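Local structure of iron binding protein FbpA (Mannheimia haemolytica, 1Q35) at residues A[154-159]-A[305-310]. The protein binds ferric iron in the bacterial periplasm, probably as the solute-binding component of an iron uptake system. Sequence-based numbering, arbitrary orientation.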
loop_
_atom_site.group_PDB
_atom_site.type_symbol
_atom_site.label_atom_id
_atom_site.label_comp_id
_atom_site.label_asym_id
_atom_site.label_seq_id
_atom_site.Cartn_x
_atom_site.Cartn_y
_atom_site.Cartn_z
ATOM N N TYR A 154 16.670 -4.038 11.621
ATOM C CA TYR A 154 17.311 -3.382 12.766
ATOM C C TYR A 154 16.974 -3.948 14.134
ATOM O O TYR A 154 17.642 -3.601 15.108
ATOM C CB TYR A 154 16.936 -1.901 12.795
ATOM C CG TYR A 154 17.248 -1.150 11.525
ATOM C CD1 TYR A 154 16.240 -0.506 10.824
ATOM C CD2 TYR A 154 18.541 -1.086 11.021
ATOM C CE1 TYR A 154 16.508 0.182 9.654
ATOM C CE2 TYR A 154 18.824 -0.391 9.852
ATOM C CZ TYR A 154 17.804 0.239 9.179
ATOM O OH TYR A 154 18.061 0.935 8.027
ATOM N N GLY A 155 15.939 -4.774 14.221
ATOM C CA GLY A 155 15.453 -5.265 15.497
ATOM C C GLY A 155 14.526 -4.287 16.203
ATOM O O GLY A 155 14.372 -3.127 15.790
ATOM N N ILE A 156 13.912 -4.746 17.289
ATOM C CA ILE A 156 12.867 -3.954 17.940
ATOM C C ILE A 156 13.387 -2.811 18.801
ATOM O O ILE A 156 12.666 -1.838 18.999
ATOM C CB ILE A 156 11.856 -4.825 18.735
ATOM C CG1 ILE A 156 12.490 -5.477 19.972
ATOM C CG2 ILE A 156 11.221 -5.849 17.811
ATOM C CD1 ILE A 156 11.460 -6.117 20.875
ATOM N N GLU A 157 14.598 -2.905 19.334
ATOM C CA GLU A 157 15.125 -1.809 20.153
ATOM C C GLU A 157 15.387 -0.567 19.296
ATOM O O GLU A 157 14.944 0.537 19.625
ATOM C CB GLU A 157 16.396 -2.225 20.896
ATOM C CG GLU A 157 16.137 -3.186 22.040
ATOM C CD GLU A 157 17.403 -3.590 22.783
ATOM O OE1 GLU A 157 18.521 -3.264 22.324
ATOM O OE2 GLU A 157 17.268 -4.254 23.837
ATOM N N LYS A 158 16.107 -0.751 18.193
ATOM C CA LYS A 158 16.413 0.345 17.279
ATOM C C LYS A 158 15.151 0.861 16.597
ATOM O O LYS A 158 15.016 2.064 16.386
ATOM C CB LYS A 158 17.437 -0.108 16.227
ATOM C CG LYS A 158 17.950 0.979 15.280
ATOM C CD LYS A 158 19.032 0.463 14.323
ATOM C CE LYS A 158 20.426 0.443 14.931
ATOM N NZ LYS A 158 21.291 -0.606 14.303
ATOM N N THR A 159 14.228 -0.023 16.242
ATOM C CA THR A 159 12.988 0.427 15.617
ATOM C C THR A 159 12.148 1.244 16.611
ATOM O O THR A 159 11.565 2.258 16.242
ATOM C CB THR A 159 12.190 -0.744 15.026
ATOM O OG1 THR A 159 12.981 -1.397 14.025
ATOM C CG2 THR A 159 10.963 -0.236 14.287
ATOM N N LEU A 305 3.305 -3.391 15.483
ATOM C CA LEU A 305 2.107 -2.815 16.085
ATOM C C LEU A 305 2.289 -2.667 17.594
ATOM O O LEU A 305 1.860 -1.677 18.182
ATOM C CB LEU A 305 0.882 -3.670 15.763
ATOM C CG LEU A 305 -0.469 -3.080 16.175
ATOM C CD1 LEU A 305 -0.750 -1.789 15.420
ATOM C CD2 LEU A 305 -1.573 -4.087 15.941
ATOM N N LYS A 306 2.955 -3.638 18.209
ATOM C CA LYS A 306 3.260 -3.589 19.633
ATOM C C LYS A 306 4.134 -2.381 19.962
ATOM O O LYS A 306 3.897 -1.694 20.956
ATOM C CB LYS A 306 3.946 -4.888 20.054
ATOM C CG LYS A 306 4.199 -5.052 21.533
ATOM C CD LYS A 306 4.741 -6.453 21.818
ATOM C CE LYS A 306 4.978 -6.696 23.296
ATOM N NZ LYS A 306 3.715 -6.813 24.077
ATOM N N LEU A 307 5.137 -2.102 19.132
ATOM C CA LEU A 307 5.993 -0.943 19.369
ATOM C C LEU A 307 5.219 0.362 19.253
ATOM O O LEU A 307 5.424 1.275 20.050
ATOM C CB LEU A 307 7.167 -0.899 18.396
ATOM C CG LEU A 307 8.165 -2.046 18.512
ATOM C CD1 LEU A 307 9.315 -1.837 17.548
ATOM C CD2 LEU A 307 8.690 -2.210 19.930
ATOM N N VAL A 308 4.343 0.452 18.259
ATOM C CA VAL A 308 3.529 1.655 18.063
ATOM C C VAL A 308 2.675 1.914 19.309
ATOM O O VAL A 308 2.543 3.050 19.764
ATOM C CB VAL A 308 2.656 1.535 16.791
ATOM C CG1 VAL A 308 1.634 2.660 16.716
ATOM C CG2 VAL A 308 3.532 1.547 15.547
ATOM N N ASP A 309 2.116 0.844 19.865
ATOM C CA ASP A 309 1.341 0.933 21.097
ATOM C C ASP A 309 2.205 1.354 22.283
ATOM O O ASP A 309 1.801 2.215 23.065
ATOM C CB ASP A 309 0.651 -0.398 21.396
ATOM C CG ASP A 309 -0.179 -0.345 22.659
ATOM O OD1 ASP A 309 -1.115 0.476 22.716
ATOM O OD2 ASP A 309 0.050 -1.067 23.650
ATOM N N GLU A 310 3.397 0.774 22.420
ATOM C CA GLU A 310 4.278 1.090 23.543
ATOM C C GLU A 310 4.675 2.560 23.557
ATOM O O GLU A 310 4.699 3.189 24.613
ATOM C CB GLU A 310 5.535 0.218 23.517
ATOM C CG GLU A 310 5.290 -1.230 23.896
ATOM C CD GLU A 310 6.508 -2.108 23.705
ATOM O OE1 GLU A 310 6.335 -3.340 23.731
ATOM O OE2 GLU A 310 7.626 -1.573 23.540
#
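Leu307 carries the whole contact from its helix, pushing one methyl branch between Ile156 and Thr159 of the kinked helix 141-168. Its CD1 lies 4.1 Å from Ile156 CB and 4.0 Å from Thr159 CB. The same methyl rests 3.7 Å from Ile156 O. Leucine suits the place because it branches at CG, one carbon beyond CB, and with CG anti to the carbonyl carbon (chi1 -64°) it bridges the gap at Ile156, whose CA lies 7.6 Å from the CA of Leu307.

Thr159, whose side chain crosses that of Leu307 at about a right angle, gives carbon to the contact and bonds its hydroxyl within its own helix: OG1 lies 2.8 Å from Gly155 O. That oxygen also accepts from Thr159 N, the two donors arriving from opposite faces of the carbonyl plane. Gly155 suits the kink, because at its backbone angles (phi 82°, psi 172°) the space at the CB position is taken by Tyr154 O.

This buried side, where Leu307 also touches Leu163, contrasts with exposed Ile156 at the margin. Between the segments cohesion is van der Waals packing around a single leucine, while the Glu310-Lys160 salt bridge adds a polar tie between the same helices.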